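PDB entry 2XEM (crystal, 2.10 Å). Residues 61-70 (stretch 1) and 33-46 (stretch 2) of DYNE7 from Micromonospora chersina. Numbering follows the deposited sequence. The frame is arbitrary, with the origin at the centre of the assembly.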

ATOM      1  N   ALA D  61      22.253  -3.522   0.380  1.00 27.74           N
ATOM      2  CA  ALA D  61      20.937  -3.234   0.917  1.00 27.83           C
ATOM      3  C   ALA D  61      21.004  -2.122   1.958  1.00 32.41           C
ATOM      4  O   ALA D  61      21.951  -2.042   2.758  1.00 30.68           O
ATOM      5  CB  ALA D  61      20.338  -4.496   1.537  1.00 29.48           C
ATOM      6  N   LEU D  62      19.993  -1.251   1.921  1.00 31.48           N
ATOM      7  CA  LEU D  62      19.759  -0.271   2.977  1.00 32.56           C
ATOM      8  C   LEU D  62      18.741  -0.847   3.928  1.00 34.76           C
ATOM      9  O   LEU D  62      17.576  -1.050   3.554  1.00 36.42           O
ATOM     10  CB  LEU D  62      19.304   1.091   2.422  1.00 32.75           C
ATOM     11  CG  LEU D  62      20.261   1.832   1.470  1.00 39.63           C
ATOM     12  CD1 LEU D  62      19.655   3.152   1.048  1.00 40.53           C
ATOM     13  CD2 LEU D  62      21.635   2.080   2.076  1.00 42.70           C
ATOM     14  N   VAL D  63      19.187  -1.160   5.141  1.00 28.52           N
ATOM     15  CA  VAL D  63      18.328  -1.795   6.140  1.00 27.00           C
ATOM     16  C   VAL D  63      17.890  -0.734   7.168  1.00 27.45           C
ATOM     17  O   VAL D  63      18.741  -0.082   7.787  1.00 25.35           O
ATOM     18  CB  VAL D  63      19.083  -2.992   6.769  1.00 32.87           C
ATOM     19  CG1 VAL D  63      18.320  -3.603   7.956  1.00 33.02           C
ATOM     20  CG2 VAL D  63      19.412  -4.051   5.698  1.00 32.68           C
ATOM     21  N   THR D  64      16.571  -0.522   7.313  1.00 20.05           N
ATOM     22  CA  THR D  64      16.054   0.420   8.296  1.00 19.00           C
ATOM     23  C   THR D  64      16.245  -0.139   9.723  1.00 22.00           C
ATOM     24  O   THR D  64      15.863  -1.263  10.009  1.00 20.41           O
ATOM     25  CB  THR D  64      14.586   0.799   7.990  1.00 23.91           C
ATOM     26  OG1 THR D  64      14.468   1.169   6.622  1.00 23.76           O
ATOM     27  CG2 THR D  64      14.091   1.961   8.833  1.00 19.63           C
ATOM     28  N   VAL D  65      16.852   0.665  10.591  1.00 18.88           N
ATOM     29  CA  VAL D  65      17.131   0.359  12.013  1.00 19.03           C
ATOM     30  C   VAL D  65      15.966   0.888  12.858  1.00 22.34           C
ATOM     31  O   VAL D  65      15.489   0.222  13.782  1.00 22.45           O
ATOM     32  CB  VAL D  65      18.512   0.947  12.455  1.00 23.23           C
ATOM     33  CG1 VAL D  65      18.750   0.787  13.956  1.00 24.03           C
ATOM     34  CG2 VAL D  65      19.649   0.333  11.650  1.00 23.85           C
ATOM     35  N   ASP D  66      15.535   2.107  12.561  1.00 18.60           N
ATOM     36  CA  ASP D  66      14.380   2.720  13.224  1.00 18.64           C
ATOM     37  C   ASP D  66      13.787   3.817  12.351  1.00 21.42           C
ATOM     38  O   ASP D  66      14.428   4.258  11.399  1.00 22.51           O
ATOM     39  CB  ASP D  66      14.748   3.276  14.618  1.00 22.04           C
ATOM     40  CG  ASP D  66      15.938   4.234  14.657  1.00 33.78           C
ATOM     41  OD1 ASP D  66      16.860   3.980  15.425  1.00 42.14           O
ATOM     42  OD2 ASP D  66      15.933   5.235  13.909  1.00 27.82           O
ATOM     43  N   CYS D  67      12.562   4.222  12.648  1.00 17.78           N
ATOM     44  CA  CYS D  67      11.921   5.358  12.004  1.00 16.86           C
ATOM     45  C   CYS D  67      10.913   5.981  12.976  1.00 19.43           C
ATOM     46  O   CYS D  67      10.512   5.353  13.961  1.00 17.43           O
ATOM     47  CB  CYS D  67      11.255   4.940  10.700  1.00 16.69           C
ATOM     48  SG  CYS D  67       9.826   3.859  10.935  1.00 20.48           S
ATOM     49  N   HIS D  68      10.524   7.224  12.687  1.00 16.45           N
ATOM     50  CA  HIS D  68       9.708   8.052  13.563  1.00 16.71           C
ATOM     51  C   HIS D  68       8.947   9.060  12.698  1.00 19.35           C
ATOM     52  O   HIS D  68       9.463   9.500  11.662  1.00 14.80           O
ATOM     53  CB  HIS D  68      10.598   8.783  14.584  1.00 18.22           C
ATOM     54  CG  HIS D  68       9.819   9.348  15.735  1.00 22.81           C
ATOM     55  ND1 HIS D  68       9.313  10.636  15.701  1.00 25.19           N
ATOM     56  CD2 HIS D  68       9.416   8.751  16.883  1.00 25.84           C
ATOM     57  CE1 HIS D  68       8.644  10.788  16.836  1.00 25.03           C
ATOM     58  NE2 HIS D  68       8.676   9.679  17.577  1.00 26.03           N
ATOM     59  N   ALA D  69       7.727   9.400  13.106  1.00 17.18           N
ATOM     60  CA  ALA D  69       6.982  10.519  12.532  1.00 17.69           C
ATOM     61  C   ALA D  69       6.185  11.226  13.606  1.00 21.20           C
ATOM     62  O   ALA D  69       5.693  10.577  14.524  1.00 16.54           O
ATOM     63  CB  ALA D  69       6.060  10.055  11.401  1.00 18.68           C
ATOM     64  N   ASP D  70       6.141  12.576  13.537  1.00 19.28           N
ATOM     65  CA  ASP D  70       5.264  13.442  14.338  1.00 18.45           C
ATOM     66  C   ASP D  70       4.296  14.120  13.384  1.00 20.80           C
ATOM     67  O   ASP D  70       4.740  14.691  12.387  1.00 21.12           O
ATOM     68  CB  ASP D  70       6.096  14.512  15.068  1.00 19.62           C
ATOM     69  CG  ASP D  70       6.935  13.926  16.181  1.00 24.75           C
ATOM     70  OD1 ASP D  70       6.362  13.562  17.225  1.00 26.21           O
ATOM     71  OD2 ASP D  70       8.163  13.834  16.011  1.00 25.40           O
TER
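Stretch 2 (33-46) YLHWQGHCREHFLA

Stretch 2 is helical along its whole length, residues 33 to 46, and is part of a longer helix that starts before it and runs on after it. It packs on a β-strand, residues 61 to 70, likewise cut from a longer element. The two axes come within 9.3 Å of each other, and their N-to-C directions make an angle of 121°, so the helix runs obliquely against the strand, more antiparallel than parallel. The register follows from this: Leu62 CA has Arg41 CA as its nearest partner at 9.9 Å, Thr64 CA lies 9.6 Å from Gly38 CA, and Ala69 CA lies 7.4 Å from Leu34 CA. The backbones are thus closer at the Ala69 end, where the strand offers a methyl group, than at the Leu62 end, where longer side chains fill the gap.

Within the helix the i to i+4 ladder is regular from His39 onward, as in Arg41 N to Gln37 O at 2.9 Å. The strand is extended except at Val65, whose phi/psi of -93/-45 breaks the simple alternation of side chains. Leu62 and Thr64 point toward the helix with Val63 between them pointing away; after the irregularity, Cys67 and Ala69 point toward it, with His68 pointing away. The inward pattern therefore shifts from even to odd numbers. The helix answers with Leu34, Gln37, Arg41 and Leu45, spaced three, four and four residues apart, which keeps them on one side of the helix.

Two apolar patches mark the ends of the contact. At one, Leu62 CD1 meets Leu45 CD1 at 3.8 Å, both leucines in the m,t rotamer. At the other, Leu34 packs against Cys67 and Ala69: Leu34 CD1 lies 3.9 Å from Cys67 SG, and Ala69 CB has both methyls close by, Leu34 CD2 at 4.2 Å and Leu34 CD1 at 4.3 Å.

Along the helix, polar residues lie between the two leucines. Gln37 reaches the strand backbone, with Gln37 NE2 giving a weak hydrogen bond to His68 O at 3.3 Å; thus His68 takes part through its carbonyl although its side chain points away. The same amide sets Gln37 OE1 3.9 Å from Cys67 CB.

Arg41 has the largest covered area of any residue in the contact. Its chi1 is p, followed by t at chi2 and chi3, an extended path that carries the guanidinium to the strand. There Arg41 NH1 donates to Thr64 OG1 at 3.1 Å, with the hydroxyl oxygen at the edge of the guanidinium, near its plane. Arg41 NH2 remains 4.2 Å from Leu62 O, and water 1 fills in: its oxygen accepts a weak hydrogen bond from Arg41 NH2 at 2.7 Å, donates to Leu62 O at 2.7 Å, and is hydrogen-bonded to Thr64 OG1 at 2.7 Å.

The rule to read here is economical: on the helix, a leucine at each end of the contact and between them two long polar side chains that reach strand oxygens, one of them helped by a water.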

ATOM      1  N   TYR D  33       3.111   8.356   5.346  1.00 17.47           N
ATOM      2  CA  TYR D  33       4.219   9.281   5.620  1.00 17.15           C
ATOM      3  C   TYR D  33       5.558   8.539   5.760  1.00 21.03           C
ATOM      4  O   TYR D  33       6.608   9.080   5.395  1.00 20.87           O
ATOM      5  CB  TYR D  33       3.924  10.100   6.881  1.00 18.63           C
ATOM      6  CG  TYR D  33       2.828  11.128   6.706  1.00 21.61           C
ATOM      7  CD1 TYR D  33       3.133  12.478   6.562  1.00 23.87           C
ATOM      8  CD2 TYR D  33       1.476  10.759   6.741  1.00 21.55           C
ATOM      9  CE1 TYR D  33       2.125  13.436   6.484  1.00 24.34           C
ATOM     10  CE2 TYR D  33       0.463  11.708   6.644  1.00 21.53           C
ATOM     11  CZ  TYR D  33       0.792  13.046   6.527  1.00 22.83           C
ATOM     12  OH  TYR D  33      -0.204  13.981   6.453  1.00 24.38           O
ATOM     13  N   LEU D  34       5.520   7.316   6.285  1.00 17.31           N
ATOM     14  CA  LEU D  34       6.718   6.465   6.385  1.00 16.03           C
ATOM     15  C   LEU D  34       7.133   5.911   5.049  1.00 18.29           C
ATOM     16  O   LEU D  34       8.320   5.884   4.797  1.00 16.98           O
ATOM     17  CB  LEU D  34       6.555   5.333   7.445  1.00 15.62           C
ATOM     18  CG  LEU D  34       6.594   5.788   8.925  1.00 18.56           C
ATOM     19  CD1 LEU D  34       7.772   6.713   9.217  1.00 17.89           C
ATOM     20  CD2 LEU D  34       5.256   6.439   9.363  1.00 18.96           C
ATOM     21  N   HIS D  35       6.177   5.503   4.167  1.00 14.75           N
ATOM     22  CA  HIS D  35       6.497   5.125   2.790  1.00 14.65           C
ATOM     23  C   HIS D  35       7.243   6.239   2.090  1.00 19.13           C
ATOM     24  O   HIS D  35       8.208   5.966   1.389  1.00 18.13           O
ATOM     25  CB  HIS D  35       5.234   4.783   1.958  1.00 15.23           C
ATOM     26  CG  HIS D  35       4.610   3.496   2.330  1.00 17.87           C
ATOM     27  ND1 HIS D  35       4.815   2.376   1.591  1.00 20.65           N
ATOM     28  CD2 HIS D  35       3.748   3.217   3.329  1.00 20.69           C
ATOM     29  CE1 HIS D  35       4.114   1.426   2.175  1.00 20.76           C
ATOM     30  NE2 HIS D  35       3.470   1.893   3.241  1.00 21.00           N
ATOM     31  N   TRP D  36       6.790   7.500   2.288  1.00 17.19           N
ATOM     32  CA  TRP D  36       7.358   8.670   1.639  1.00 16.08           C
ATOM     33  C   TRP D  36       8.824   8.923   1.999  1.00 18.80           C
ATOM     34  O   TRP D  36       9.546   9.475   1.176  1.00 15.63           O
ATOM     35  CB  TRP D  36       6.524   9.916   1.922  1.00 15.22           C
ATOM     36  CG  TRP D  36       5.098   9.858   1.455  1.00 16.45           C
ATOM     37  CD1 TRP D  36       4.535   8.951   0.593  1.00 19.02           C
ATOM     38  CD2 TRP D  36       4.055  10.752   1.837  1.00 16.76           C
ATOM     39  NE1 TRP D  36       3.201   9.213   0.440  1.00 18.27           N
ATOM     40  CE2 TRP D  36       2.874  10.317   1.189  1.00 19.74           C
ATOM     41  CE3 TRP D  36       4.000  11.897   2.667  1.00 18.26           C
ATOM     42  CZ2 TRP D  36       1.660  10.982   1.337  1.00 19.68           C
ATOM     43  CZ3 TRP D  36       2.780  12.532   2.850  1.00 19.38           C
ATOM     44  CH2 TRP D  36       1.632  12.087   2.179  1.00 20.27           C
ATOM     45  N   GLN D  37       9.254   8.514   3.206  1.00 18.24           N
ATOM     46  CA  GLN D  37      10.679   8.528   3.614  1.00 18.09           C
ATOM     47  C   GLN D  37      11.497   7.619   2.705  1.00 20.52           C
ATOM     48  O   GLN D  37      12.579   8.008   2.270  1.00 19.90           O
ATOM     49  CB  GLN D  37      10.828   8.059   5.067  1.00 19.34           C
ATOM     50  CG  GLN D  37      10.280   9.058   6.059  1.00 18.25           C
ATOM     51  CD  GLN D  37      10.488   8.646   7.493  1.00 20.65           C
ATOM     52  OE1 GLN D  37      11.075   7.616   7.806  1.00 18.21           O
ATOM     53  NE2 GLN D  37       9.999   9.454   8.404  1.00 15.30           N
ATOM     54  N   GLY D  38      10.953   6.425   2.435  1.00 16.98           N
ATOM     55  CA  GLY D  38      11.529   5.454   1.520  1.00 17.76           C
ATOM     56  C   GLY D  38      11.633   6.036   0.117  1.00 20.32           C
ATOM     57  O   GLY D  38      12.703   5.992  -0.482  1.00 18.95           O
ATOM     58  N   HIS D  39      10.526   6.580  -0.414  1.00 17.50           N
ATOM     59  CA  HIS D  39      10.500   7.177  -1.755  1.00 17.62           C
ATOM     60  C   HIS D  39      11.529   8.305  -1.855  1.00 21.47           C
ATOM     61  O   HIS D  39      12.241   8.428  -2.858  1.00 20.95           O
ATOM     62  CB  HIS D  39       9.125   7.769  -2.078  1.00 17.76           C
ATOM     63  CG  HIS D  39       7.954   6.851  -1.934  1.00 20.38           C
ATOM     64  ND1 HIS D  39       8.097   5.478  -1.849  1.00 22.09           N
ATOM     65  CD2 HIS D  39       6.646   7.152  -1.859  1.00 21.43           C
ATOM     66  CE1 HIS D  39       6.875   4.995  -1.773  1.00 20.27           C
ATOM     67  NE2 HIS D  39       5.973   5.958  -1.762  1.00 21.23           N
ATOM     68  N   CYS D  40      11.558   9.165  -0.835  1.00 18.72           N
ATOM     69  CA  CYS D  40      12.515  10.253  -0.749  1.00 18.79           C
ATOM     70  C   CYS D  40      13.977   9.757  -0.772  1.00 21.07           C
ATOM     71  O   CYS D  40      14.758  10.254  -1.577  1.00 22.01           O
ATOM     72  CB  CYS D  40      12.235  11.119   0.478  1.00 17.66           C
ATOM     73  SG  CYS D  40      13.368  12.529   0.644  1.00 20.88           S
ATOM     74  N   ARG D  41      14.341   8.780   0.068  1.00 17.02           N
ATOM     75  CA  ARG D  41      15.730   8.302   0.119  1.00 19.36           C
ATOM     76  C   ARG D  41      16.153   7.613  -1.176  1.00 23.47           C
ATOM     77  O   ARG D  41      17.307   7.723  -1.555  1.00 22.04           O
ATOM     78  CB  ARG D  41      16.060   7.454   1.370  1.00 22.47           C
ATOM     79  CG  ARG D  41      15.428   6.060   1.404  1.00 33.52           C
ATOM     80  CD  ARG D  41      15.854   5.202   2.592  1.00 32.65           C
ATOM     81  NE  ARG D  41      15.409   3.822   2.379  1.00 35.20           N
ATOM     82  CZ  ARG D  41      14.940   3.009   3.313  1.00 41.68           C
ATOM     83  NH1 ARG D  41      14.865   3.408   4.575  1.00 35.94           N
ATOM     84  NH2 ARG D  41      14.572   1.775   3.001  1.00 34.72           N
ATOM     85  N   GLU D  42      15.219   6.917  -1.855  1.00 22.51           N
ATOM     86  CA  GLU D  42      15.490   6.299  -3.156  1.00 23.40           C
ATOM     87  C   GLU D  42      15.682   7.342  -4.259  1.00 26.34           C
ATOM     88  O   GLU D  42      16.572   7.175  -5.069  1.00 26.93           O
ATOM     89  CB  GLU D  42      14.363   5.356  -3.546  1.00 23.79           C
ATOM     90  CG  GLU D  42      14.305   4.074  -2.749  1.00 28.24           C
ATOM     91  CD  GLU D  42      12.971   3.387  -2.969  1.00 41.04           C
ATOM     92  OE1 GLU D  42      12.412   2.880  -1.978  1.00 26.03           O
ATOM     93  OE2 GLU D  42      12.465   3.392  -4.116  1.00 38.18           O
ATOM     94  N   HIS D  43      14.827   8.386  -4.304  1.00 24.78           N
ATOM     95  CA  HIS D  43      14.907   9.495  -5.267  1.00 25.41           C
ATOM     96  C   HIS D  43      16.264  10.212  -5.049  1.00 27.34           C
ATOM     97  O   HIS D  43      16.948  10.539  -6.019  1.00 27.65           O
ATOM     98  CB  HIS D  43      13.693  10.439  -5.100  1.00 26.98           C
ATOM     99  CG  HIS D  43      13.467  11.474  -6.177  1.00 33.34           C
ATOM    100  ND1 HIS D  43      14.263  11.547  -7.343  1.00 37.40           N
ATOM    101  CD2 HIS D  43      12.555  12.484  -6.219  1.00 35.30           C
ATOM    102  CE1 HIS D  43      13.766  12.554  -8.059  1.00 36.71           C
ATOM    103  NE2 HIS D  43      12.744  13.152  -7.421  1.00 36.69           N
ATOM    104  N   PHE D  44      16.671  10.393  -3.786  1.00 23.36           N
ATOM    105  CA  PHE D  44      17.959  10.964  -3.409  1.00 22.32           C
ATOM    106  C   PHE D  44      19.126  10.198  -4.027  1.00 26.08           C
ATOM    107  O   PHE D  44      19.984  10.814  -4.648  1.00 26.01           O
ATOM    108  CB  PHE D  44      18.120  11.055  -1.877  1.00 23.56           C
ATOM    109  CG  PHE D  44      19.455  11.654  -1.486  1.00 25.14           C
ATOM    110  CD1 PHE D  44      19.662  13.027  -1.549  1.00 28.53           C
ATOM    111  CD2 PHE D  44      20.520  10.840  -1.106  1.00 27.55           C
ATOM    112  CE1 PHE D  44      20.903  13.579  -1.228  1.00 30.15           C
ATOM    113  CE2 PHE D  44      21.779  11.393  -0.824  1.00 29.55           C
ATOM    114  CZ  PHE D  44      21.952  12.756  -0.874  1.00 27.93           C
ATOM    115  N   LEU D  45      19.146   8.873  -3.859  1.00 23.60           N
ATOM    116  CA  LEU D  45      20.111   7.986  -4.506  1.00 24.47           C
ATOM    117  C   LEU D  45      20.128   8.125  -6.021  1.00 29.41           C
ATOM    118  O   LEU D  45      21.204   8.225  -6.582  1.00 27.86           O
ATOM    119  CB  LEU D  45      19.865   6.517  -4.115  1.00 23.70           C
ATOM    120  CG  LEU D  45      19.958   6.150  -2.638  1.00 28.64           C
ATOM    121  CD1 LEU D  45      19.536   4.721  -2.419  1.00 29.66           C
ATOM    122  CD2 LEU D  45      21.336   6.358  -2.079  1.00 31.84           C
ATOM    123  N   ALA D  46      18.943   8.142  -6.692  1.00 27.00           N
ATOM    124  CA  ALA D  46      18.893   8.295  -8.161  1.00 26.97           C
ATOM    125  C   ALA D  46      19.473   9.656  -8.625  1.00 30.24           C
ATOM    126  O   ALA D  46      20.156   9.722  -9.656  1.00 29.55           O
ATOM    127  CB  ALA D  46      17.464   8.098  -8.679  1.00 26.87           C
TER
HETATM  128  O   HOH W   1      15.106  -0.384   4.497  1.00 37.42           O